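Cobalt/magnesium transport protein CorA (Methanocaldococcus jannaschii, PDB 4EGW) mediates the influx of magnesium ions across the membrane as a homopentamer, opening at low cytoplasmic magnesium and closing when the level is high. Local coordinates at residues Tyr64-Lys69 and Ser75-Gly80; Asn121-Ile126 and Tyr159-Glu164; Ile27-Asp32 and Asp60-Lys65. One frame throughout, in Å; residues are numbered along the deposited sequence.

Contact 1. Residues Tyr64-Lys69 and Ser75-Gly80; sequences YKLSKK and SDLQIG. With BU1 (1,4-butanediol), chain K; PGO (S-1,2-propanediol), chain R.
In the cytoplasmic alpha/beta domain of CorA, two consecutive helices, 60-70 and 74-80, are joined by a short turn and meet where Leu77 lies against Ser67. The contact is small, burying 94 Å² in all, and one methyl carries it. CD1 of Leu77 sits 3.6 Å from CA of Ser67 and, at 3.7 Å, almost equally close to CB of Ser67; it comes in over the helix backbone, with CG of Leu66 at 4.5 Å completing the surface it touches. The leucine reaches this far because CD1 is anti to CA (chi2 -177°), which carries the methyl straight outward from its own helix. A serine suits the receiving place: its short side chain lets the methyl come down to CA and CB, while OG can be turned to polar partners. OG is buried but satisfied, since it is hydrogen-bonded to O of Ile72 in the turn and also receives a weak bond, 3.3 Å long, from O1 of a propanediol that probably came from the crystallisation liquor. Beside the apolar touch, Asp76 belongs to a butanediol pocket with Ser73 and Glu93, its OD1 lying 2.9 Å from O5 of the diol. The carboxylate of Glu93 is close to that of Asp76, so the two acids may influence each other's ionisation. Helix 74-80 is in turn fastened to strand 110-119, where the hydroxyl of Tyr117 bonds both Asp76 O and Gly80 N, and Ile79 leans on Leu97 and Ile99 of strand 96-104.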
loop_
_atom_site.group_PDB
_atom_site.type_symbol
_atom_site.label_atom_id
_atom_site.label_comp_id
_atom_site.label_asym_id
_atom_site.label_seq_id
_atom_site.Cartn_x
_atom_site.Cartn_y
_atom_site.Cartn_z
ATOM N N TYR A 64 -13.259 -31.832 -7.164
ATOM C CA TYR A 64 -14.305 -32.731 -6.683
ATOM C C TYR A 64 -14.009 -33.226 -5.272
ATOM O O TYR A 64 -14.899 -33.287 -4.417
ATOM C CB TYR A 64 -14.478 -33.925 -7.614
ATOM C CG TYR A 64 -15.255 -35.039 -6.964
ATOM C CD1 TYR A 64 -16.636 -34.955 -6.812
ATOM C CD2 TYR A 64 -14.607 -36.171 -6.474
ATOM C CE1 TYR A 64 -17.352 -35.978 -6.200
ATOM C CE2 TYR A 64 -15.312 -37.197 -5.864
ATOM C CZ TYR A 64 -16.683 -37.096 -5.729
ATOM O OH TYR A 64 -17.382 -38.118 -5.123
ATOM N N LYS A 65 -12.751 -33.588 -5.043
ATOM C CA LYS A 65 -12.279 -33.979 -3.718
ATOM C C LYS A 65 -12.621 -32.883 -2.711
ATOM O O LYS A 65 -13.043 -33.153 -1.581
ATOM C CB LYS A 65 -10.760 -34.199 -3.763
ATOM C CG LYS A 65 -10.180 -35.018 -2.622
ATOM C CD LYS A 65 -8.803 -35.584 -2.990
ATOM C CE LYS A 65 -8.306 -36.574 -1.940
ATOM N NZ LYS A 65 -7.206 -37.452 -2.429
ATOM N N LEU A 66 -12.446 -31.639 -3.145
ATOM C CA LEU A 66 -12.635 -30.481 -2.287
ATOM C C LEU A 66 -14.097 -30.289 -1.905
ATOM O O LEU A 66 -14.426 -30.090 -0.728
ATOM C CB LEU A 66 -12.126 -29.240 -2.995
ATOM C CG LEU A 66 -12.125 -27.971 -2.158
ATOM C CD1 LEU A 66 -11.293 -28.211 -0.918
ATOM C CD2 LEU A 66 -11.561 -26.834 -2.990
ATOM N N SER A 67 -14.972 -30.335 -2.906
ATOM C CA SER A 67 -16.398 -30.253 -2.645
ATOM C C SER A 67 -16.757 -31.334 -1.654
ATOM O O SER A 67 -17.420 -31.077 -0.655
ATOM C CB SER A 67 -17.197 -30.452 -3.928
ATOM O OG SER A 67 -18.460 -31.022 -3.634
ATOM N N LYS A 68 -16.291 -32.547 -1.941
ATOM C CA LYS A 68 -16.612 -33.707 -1.133
ATOM C C LYS A 68 -16.299 -33.382 0.305
ATOM O O LYS A 68 -17.170 -33.438 1.166
ATOM C CB LYS A 68 -15.770 -34.907 -1.574
ATOM C CG LYS A 68 -16.170 -36.239 -0.936
ATOM C CD LYS A 68 -17.497 -36.750 -1.491
ATOM C CE LYS A 68 -17.972 -38.011 -0.767
ATOM N NZ LYS A 68 -17.123 -39.215 -1.031
ATOM N N LYS A 69 -15.055 -32.995 0.547
ATOM C CA LYS A 69 -14.585 -32.719 1.897
ATOM C C LYS A 69 -15.341 -31.571 2.561
ATOM O O LYS A 69 -15.702 -31.655 3.736
ATOM C CB LYS A 69 -13.086 -32.414 1.883
ATOM C CG LYS A 69 -12.263 -33.321 2.789
ATOM C CD LYS A 69 -11.331 -32.510 3.685
ATOM C CE LYS A 69 -10.433 -33.401 4.524
ATOM N NZ LYS A 69 -9.379 -32.601 5.190
ATOM N N SER A 75 -20.892 -27.911 -8.364
ATOM C CA SER A 75 -21.378 -26.776 -9.147
ATOM C C SER A 75 -21.148 -25.452 -8.421
ATOM O O SER A 75 -20.578 -24.517 -8.990
ATOM C CB SER A 75 -22.869 -26.947 -9.455
ATOM O OG SER A 75 -23.384 -25.835 -10.164
ATOM N N ASP A 76 -21.589 -25.375 -7.166
ATOM C CA ASP A 76 -21.495 -24.135 -6.390
ATOM C C ASP A 76 -20.065 -23.621 -6.248
ATOM O O ASP A 76 -19.852 -22.431 -6.057
ATOM C CB ASP A 76 -22.123 -24.300 -5.002
ATOM C CG ASP A 76 -23.640 -24.284 -5.034
ATOM O OD1 ASP A 76 -24.219 -23.958 -6.091
ATOM O OD2 ASP A 76 -24.254 -24.586 -3.989
ATOM N N LEU A 77 -19.089 -24.515 -6.307
ATOM C CA LEU A 77 -17.693 -24.098 -6.188
ATOM C C LEU A 77 -17.197 -23.528 -7.515
ATOM O O LEU A 77 -16.269 -22.700 -7.567
ATOM C CB LEU A 77 -16.806 -25.264 -5.749
ATOM C CG LEU A 77 -17.042 -25.829 -4.352
ATOM C CD1 LEU A 77 -16.023 -26.919 -4.058
ATOM C CD2 LEU A 77 -16.974 -24.735 -3.306
ATOM N N GLN A 78 -17.835 -23.977 -8.589
ATOM C CA GLN A 78 -17.485 -23.535 -9.927
ATOM C C GLN A 78 -17.788 -22.046 -10.122
ATOM O O GLN A 78 -17.200 -21.386 -10.986
ATOM C CB GLN A 78 -18.174 -24.411 -10.969
ATOM C CG GLN A 78 -17.443 -25.735 -11.209
ATOM C CD GLN A 78 -18.315 -26.789 -11.875
ATOM O OE1 GLN A 78 -19.548 -26.696 -11.856
ATOM N NE2 GLN A 78 -17.678 -27.805 -12.471
ATOM N N ILE A 79 -18.694 -21.515 -9.306
ATOM C CA ILE A 79 -18.892 -20.077 -9.268
ATOM C C ILE A 79 -17.533 -19.443 -9.018
ATOM O O ILE A 79 -17.107 -18.557 -9.760
ATOM C CB ILE A 79 -19.846 -19.640 -8.133
ATOM C CG1 ILE A 79 -21.060 -20.563 -8.040
ATOM C CG2 ILE A 79 -20.299 -18.204 -8.346
ATOM C CD1 ILE A 79 -21.944 -20.270 -6.837
ATOM N N GLY A 80 -16.853 -19.920 -7.978
ATOM C CA GLY A 80 -15.586 -19.353 -7.546
ATOM C C GLY A 80 -14.500 -19.290 -8.606
ATOM O O GLY A 80 -13.727 -18.340 -8.660
HETATM C C1 BU1 K . -26.809 -25.563 -5.129
HETATM C C2 BU1 K . -26.795 -25.966 -3.692
HETATM C C3 BU1 K . -27.943 -25.497 -2.871
HETATM C C4 BU1 K . -28.312 -26.298 -1.675
HETATM O O5 BU1 K . -27.001 -24.222 -5.400
HETATM O O6 BU1 K . -29.580 -26.840 -1.678
HETATM C C1 PGO R . -22.046 -32.249 -1.092
HETATM C C2 PGO R . -23.173 -31.574 -1.802
HETATM C C3 PGO R . -23.223 -31.996 -3.234
HETATM O O1 PGO R . -20.867 -32.427 -1.788
HETATM O O2 PGO R . -23.024 -30.206 -1.722
#

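Contact 2. Residues Asn121-Ile126 and Tyr159-Glu164; sequences NLLLTI and YHILNE
Ile161 of helix 156-186 touches Leu123 and Thr125 of strand 122-127, laying the first part of the long helix against a face of the mixed beta sheet in the cytoplasmic domain. Along its CB-CG1-CD1 path the isoleucine closes steadily on the strand. CB is still 5.1 Å from CG2 of Thr125, while the CG2 branch of Ile161 flanks that methyl at 4.4 Å. CG1 is anti to the carbonyl carbon and comes to 4.8 Å from CG2 of Thr125. The chain then runs on extended (chi2 173°), and at its end CD1 of Ile161 makes the close contacts, with Leu123 CD1 at 3.6 Å and Thr125 CG2 at 3.7 Å. The two approaches differ: the leucine and isoleucine run alongside each other in opposite senses, while the methyls of Thr125 and Ile161 meet end on. Leu123 and Thr125, two apart on a strand, turn their side chains to the same face, so a single methyl can meet both. Ile161 also touches Leu137 of helix 132-143, and Leu123 rests on Ile116 and Ile118 of strand 110-119. Threonine suits its place because its branches divide the work: CG2 serves the helix, while OG1 is hydrogen-bonded to OD1 of Asp54 and NE1 of Trp52, on strand 51-56. Between the two segments the chemistry is purely apolar, with no hydrogen bond. It therefore implies adhesion by methyl burial, with the one buried hydroxyl of the touching residues satisfied inside the sheet rather than by the helix.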
loop_
_atom_site.group_PDB
_atom_site.type_symbol
_atom_site.label_atom_id
_atom_site.label_comp_id
_atom_site.label_asym_id
_atom_site.label_seq_id
_atom_site.Cartn_x
_atom_site.Cartn_y
_atom_site.Cartn_z
ATOM N N ASN A 121 -16.805 -22.480 10.246
ATOM C CA ASN A 121 -15.495 -21.924 10.534
ATOM C C ASN A 121 -14.532 -21.963 9.344
ATOM O O ASN A 121 -13.367 -21.573 9.482
ATOM C CB ASN A 121 -14.879 -22.593 11.768
ATOM C CG ASN A 121 -14.606 -24.078 11.562
ATOM O OD1 ASN A 121 -15.186 -24.712 10.675
ATOM N ND2 ASN A 121 -13.721 -24.639 12.387
ATOM N N LEU A 122 -15.008 -22.422 8.182
ATOM C CA LEU A 122 -14.144 -22.518 7.007
ATOM C C LEU A 122 -14.245 -21.367 6.008
ATOM O O LEU A 122 -15.266 -21.204 5.339
ATOM C CB LEU A 122 -14.397 -23.822 6.261
ATOM C CG LEU A 122 -13.852 -23.799 4.828
ATOM C CD1 LEU A 122 -12.352 -23.569 4.816
ATOM C CD2 LEU A 122 -14.195 -25.092 4.104
ATOM N N LEU A 123 -13.168 -20.594 5.889
ATOM C CA LEU A 123 -13.047 -19.584 4.841
ATOM C C LEU A 123 -12.277 -20.215 3.687
ATOM O O LEU A 123 -11.078 -20.469 3.801
ATOM C CB LEU A 123 -12.270 -18.376 5.374
ATOM C CG LEU A 123 -12.146 -17.047 4.611
ATOM C CD1 LEU A 123 -11.530 -17.198 3.221
ATOM C CD2 LEU A 123 -13.469 -16.323 4.523
ATOM N N LEU A 124 -12.963 -20.455 2.574
ATOM C CA LEU A 124 -12.325 -20.966 1.376
ATOM C C LEU A 124 -12.224 -19.849 0.353
ATOM O O LEU A 124 -13.225 -19.218 0.021
ATOM C CB LEU A 124 -13.121 -22.135 0.787
ATOM C CG LEU A 124 -12.795 -22.516 -0.672
ATOM C CD1 LEU A 124 -11.364 -22.979 -0.840
ATOM C CD2 LEU A 124 -13.750 -23.577 -1.246
ATOM N N THR A 125 -11.008 -19.602 -0.124
ATOM C CA THR A 125 -10.768 -18.654 -1.204
ATOM C C THR A 125 -10.451 -19.441 -2.443
ATOM O O THR A 125 -9.452 -20.151 -2.494
ATOM C CB THR A 125 -9.541 -17.782 -0.951
ATOM O OG1 THR A 125 -8.395 -18.624 -0.756
ATOM C CG2 THR A 125 -9.743 -16.903 0.270
ATOM N N ILE A 126 -11.293 -19.308 -3.452
ATOM C CA ILE A 126 -11.104 -20.074 -4.665
ATOM C C ILE A 126 -10.903 -19.157 -5.876
ATOM O O ILE A 126 -11.706 -18.248 -6.137
ATOM C CB ILE A 126 -12.274 -21.052 -4.877
ATOM C CG1 ILE A 126 -12.004 -21.953 -6.079
ATOM C CG2 ILE A 126 -13.596 -20.305 -5.010
ATOM C CD1 ILE A 126 -12.023 -23.420 -5.724
ATOM N N TYR A 159 -11.929 -9.846 5.784
ATOM C CA TYR A 159 -11.487 -8.489 5.566
ATOM C C TYR A 159 -10.032 -8.409 5.124
ATOM O O TYR A 159 -9.686 -7.634 4.232
ATOM C CB TYR A 159 -11.669 -7.689 6.844
ATOM C CG TYR A 159 -10.741 -6.516 6.931
ATOM C CD1 TYR A 159 -9.477 -6.653 7.492
ATOM C CD2 TYR A 159 -11.118 -5.274 6.452
ATOM C CE1 TYR A 159 -8.614 -5.586 7.574
ATOM C CE2 TYR A 159 -10.261 -4.195 6.531
ATOM C CZ TYR A 159 -9.009 -4.357 7.095
ATOM O OH TYR A 159 -8.145 -3.288 7.179
ATOM N N HIS A 160 -9.174 -9.196 5.753
ATOM C CA HIS A 160 -7.756 -9.105 5.439
ATOM C C HIS A 160 -7.460 -9.434 4.000
ATOM O O HIS A 160 -6.781 -8.683 3.304
ATOM C CB HIS A 160 -6.934 -9.976 6.371
ATOM C CG HIS A 160 -6.543 -9.267 7.623
ATOM N ND1 HIS A 160 -6.477 -7.892 7.696
ATOM C CD2 HIS A 160 -6.224 -9.725 8.855
ATOM C CE1 HIS A 160 -6.120 -7.534 8.915
ATOM N NE2 HIS A 160 -5.962 -8.627 9.640
ATOM N N ILE A 161 -7.969 -10.568 3.554
ATOM C CA ILE A 161 -7.851 -10.900 2.160
ATOM C C ILE A 161 -8.391 -9.709 1.378
ATOM O O ILE A 161 -7.702 -9.151 0.525
ATOM C CB ILE A 161 -8.645 -12.158 1.844
ATOM C CG1 ILE A 161 -8.509 -13.151 3.004
ATOM C CG2 ILE A 161 -8.157 -12.759 0.549
ATOM C CD1 ILE A 161 -9.395 -14.376 2.884
ATOM N N LEU A 162 -9.614 -9.301 1.691
ATOM C CA LEU A 162 -10.223 -8.177 0.984
ATOM C C LEU A 162 -9.290 -6.978 1.048
ATOM O O LEU A 162 -9.080 -6.267 0.057
ATOM C CB LEU A 162 -11.576 -7.826 1.595
ATOM C CG LEU A 162 -12.779 -8.557 0.981
ATOM C CD1 LEU A 162 -12.462 -10.009 0.658
ATOM C CD2 LEU A 162 -14.020 -8.448 1.857
ATOM N N ASN A 163 -8.714 -6.771 2.222
ATOM C CA ASN A 163 -7.774 -5.691 2.397
ATOM C C ASN A 163 -6.555 -5.866 1.514
ATOM O O ASN A 163 -6.209 -4.970 0.745
ATOM C CB ASN A 163 -7.321 -5.590 3.840
ATOM C CG ASN A 163 -6.846 -4.207 4.184
ATOM O OD1 ASN A 163 -7.381 -3.212 3.677
ATOM N ND2 ASN A 163 -5.842 -4.124 5.042
ATOM N N GLU A 164 -5.890 -7.010 1.633
ATOM C CA GLU A 164 -4.712 -7.251 0.820
ATOM C C GLU A 164 -5.039 -7.058 -0.636
ATOM O O GLU A 164 -4.247 -6.484 -1.377
ATOM C CB GLU A 164 -4.127 -8.638 1.048
ATOM C CG GLU A 164 -3.081 -8.683 2.148
ATOM C CD GLU A 164 -2.066 -7.556 2.035
ATOM O OE1 GLU A 164 -1.613 -7.265 0.900
ATOM O OE2 GLU A 164 -1.733 -6.957 3.085
#

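Contact 3. Residues Ile27-Asp32 and Asp60-Lys65; sequences IAIAKD and DEELYK
Glu62, in the first turn of helix 60-70, reaches across to Ile27 and Ile29 at the start of strand 28-33, an edge strand of the mixed sheet within this chain. The strand enters through a G1 beta bulge, Ile27 and Ala28 both facing Tyr56, and Ile27 takes the positive phi (42°) of the bulge's first position. The apolar part of the contact is made by the stem of the glutamate, whose CB lies 3.7 Å from CD1 of Ile27. The polar end also lies against aliphatic carbon, OE1 of Glu62 standing 3.0 Å from CG1 of Ile29 without a bond. CG of Glu62 is anti to the carbonyl carbon and the chain is extended beyond it, which carries the carboxylate over both isoleucines. The fit around CG1 of Ile27 is modelled too tightly to be trusted in detail. Glutamate suits a border of this kind, its methylenes covering aliphatic carbons and its acid end finding a charge. That charge is the salt bridge from OE2 to NZ of Lys59, just before the helix; O of Ile27 stands 3.5 Å from the same OE2, an approach of two acceptors that adds no bond. An alanine in this position would remove the carboxylate and most of the stem, and would probably leave Lys59 without its mate and Ile27 less covered on this side. Farther along, the strand makes its own polar link, in which NZ of Lys31 folds back to O of Ile29 at 3.2 Å, lying in the carbonyl plane on a lone pair, with a C=O...N angle of 129°.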
loop_
_atom_site.group_PDB
_atom_site.type_symbol
_atom_site.label_atom_id
_atom_site.label_comp_id
_atom_site.label_asym_id
_atom_site.label_seq_id
_atom_site.Cartn_x
_atom_site.Cartn_y
_atom_site.Cartn_z
ATOM N N ILE A 27 -3.419 -25.773 -10.062
ATOM C CA ILE A 27 -4.061 -26.510 -8.967
ATOM C C ILE A 27 -3.271 -26.613 -7.661
ATOM O O ILE A 27 -2.794 -27.687 -7.296
ATOM C CB ILE A 27 -4.585 -27.893 -9.406
ATOM C CG1 ILE A 27 -5.240 -28.615 -8.220
ATOM C CG2 ILE A 27 -3.475 -28.736 -10.000
ATOM C CD1 ILE A 27 -5.874 -27.707 -7.152
ATOM N N ALA A 28 -3.142 -25.496 -6.957
ATOM C CA ALA A 28 -2.419 -25.477 -5.695
ATOM C C ALA A 28 -3.393 -25.381 -4.536
ATOM O O ALA A 28 -4.023 -24.350 -4.341
ATOM C CB ALA A 28 -1.434 -24.307 -5.664
ATOM N N ILE A 29 -3.509 -26.446 -3.753
ATOM C CA ILE A 29 -4.356 -26.394 -2.574
ATOM C C ILE A 29 -3.511 -26.004 -1.373
ATOM O O ILE A 29 -2.628 -26.751 -0.950
ATOM C CB ILE A 29 -5.019 -27.741 -2.278
ATOM C CG1 ILE A 29 -5.778 -28.249 -3.503
ATOM C CG2 ILE A 29 -5.962 -27.609 -1.091
ATOM C CD1 ILE A 29 -7.052 -27.489 -3.781
ATOM N N ALA A 30 -3.771 -24.815 -0.842
ATOM C CA ALA A 30 -3.171 -24.410 0.413
ATOM C C ALA A 30 -4.215 -24.597 1.507
ATOM O O ALA A 30 -5.377 -24.236 1.336
ATOM C CB ALA A 30 -2.697 -22.974 0.346
ATOM N N LYS A 31 -3.790 -25.178 2.624
ATOM C CA LYS A 31 -4.685 -25.541 3.719
ATOM C C LYS A 31 -4.180 -24.982 5.037
ATOM O O LYS A 31 -3.155 -25.428 5.547
ATOM C CB LYS A 31 -4.729 -27.062 3.820
ATOM C CG LYS A 31 -3.665 -27.758 2.957
ATOM C CD LYS A 31 -2.247 -27.681 3.548
ATOM C CE LYS A 31 -1.453 -26.442 3.107
ATOM N NZ LYS A 31 -0.932 -26.500 1.706
ATOM N N ASP A 32 -4.908 -24.035 5.614
ATOM C CA ASP A 32 -4.446 -23.367 6.830
ATOM C C ASP A 32 -5.525 -23.367 7.900
ATOM O O ASP A 32 -6.684 -23.100 7.602
ATOM C CB ASP A 32 -4.042 -21.922 6.523
ATOM C CG ASP A 32 -2.715 -21.822 5.777
ATOM O OD1 ASP A 32 -2.187 -22.877 5.352
ATOM O OD2 ASP A 32 -2.204 -20.687 5.613
ATOM N N ASP A 60 -10.081 -30.782 -11.966
ATOM C CA ASP A 60 -11.358 -31.050 -11.319
ATOM C C ASP A 60 -11.339 -32.360 -10.561
ATOM O O ASP A 60 -12.273 -32.685 -9.831
ATOM C CB ASP A 60 -12.558 -30.902 -12.273
ATOM C CG ASP A 60 -12.575 -31.932 -13.358
ATOM O OD1 ASP A 60 -11.494 -32.437 -13.710
ATOM O OD2 ASP A 60 -13.679 -32.233 -13.857
ATOM N N GLU A 61 -10.258 -33.106 -10.741
ATOM C CA GLU A 61 -9.961 -34.220 -9.856
ATOM C C GLU A 61 -9.827 -33.650 -8.436
ATOM O O GLU A 61 -10.529 -34.076 -7.512
ATOM C CB GLU A 61 -8.659 -34.908 -10.284
ATOM C CG GLU A 61 -8.245 -34.640 -11.733
ATOM C CD GLU A 61 -9.069 -35.417 -12.757
ATOM O OE1 GLU A 61 -9.431 -36.583 -12.476
ATOM O OE2 GLU A 61 -9.346 -34.861 -13.847
ATOM N N GLU A 62 -8.932 -32.667 -8.299
ATOM C CA GLU A 62 -8.638 -31.997 -7.032
ATOM C C GLU A 62 -9.821 -31.185 -6.514
ATOM O O GLU A 62 -9.998 -31.018 -5.304
ATOM C CB GLU A 62 -7.410 -31.080 -7.170
ATOM C CG GLU A 62 -6.055 -31.801 -7.211
ATOM C CD GLU A 62 -4.900 -30.949 -6.676
ATOM O OE1 GLU A 62 -5.107 -30.200 -5.690
ATOM O OE2 GLU A 62 -3.788 -31.016 -7.256
ATOM N N LEU A 63 -10.630 -30.671 -7.432
ATOM C CA LEU A 63 -11.791 -29.881 -7.052
ATOM C C LEU A 63 -12.907 -30.758 -6.467
ATOM O O LEU A 63 -13.430 -30.471 -5.392
ATOM C CB LEU A 63 -12.298 -29.078 -8.247
ATOM C CG LEU A 63 -13.593 -28.291 -8.027
ATOM C CD1 LEU A 63 -13.458 -27.368 -6.821
ATOM C CD2 LEU A 63 -13.995 -27.510 -9.275
ATOM N N TYR A 64 -13.259 -31.832 -7.164
ATOM C CA TYR A 64 -14.305 -32.731 -6.683
ATOM C C TYR A 64 -14.009 -33.226 -5.272
ATOM O O TYR A 64 -14.899 -33.287 -4.417
ATOM C CB TYR A 64 -14.478 -33.925 -7.614
ATOM C CG TYR A 64 -15.255 -35.039 -6.964
ATOM C CD1 TYR A 64 -16.636 -34.955 -6.812
ATOM C CD2 TYR A 64 -14.607 -36.171 -6.474
ATOM C CE1 TYR A 64 -17.352 -35.978 -6.200
ATOM C CE2 TYR A 64 -15.312 -37.197 -5.864
ATOM C CZ TYR A 64 -16.683 -37.096 -5.729
ATOM O OH TYR A 64 -17.382 -38.118 -5.123
ATOM N N LYS A 65 -12.751 -33.588 -5.043
ATOM C CA LYS A 65 -12.279 -33.979 -3.718
ATOM C C LYS A 65 -12.621 -32.883 -2.711
ATOM O O LYS A 65 -13.043 -33.153 -1.581
ATOM C CB LYS A 65 -10.760 -34.199 -3.763
ATOM C CG LYS A 65 -10.180 -35.018 -2.622
ATOM C CD LYS A 65 -8.803 -35.584 -2.990
ATOM C CE LYS A 65 -8.306 -36.574 -1.940
ATOM N NZ LYS A 65 -7.206 -37.452 -2.429
#

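Along the chain the order is contact 3, contact 1, contact 2. Contacts 3 and 1 share helix 60-70, and their centres are about 9 Å apart; Leu63 CD1 and Leu77 CD1 touch at 3.8 Å. Contact 2 lies about 17 Å from contact 1 and 16 Å from contact 3, measured between centres. Strands 28-33 and 122-127 belong to one mixed sheet, separated by strand 51-56. Strand 122-127 links its two faces: Leu123 and Thr125 meet helix 156-186, while Leu124 turns the other way and packs against Leu66 and Leu77. Helices 60-70 and 74-80 thus lie on the face opposite to helix 156-186, and of the three it is contact 2 that joins the sheet to a long helix.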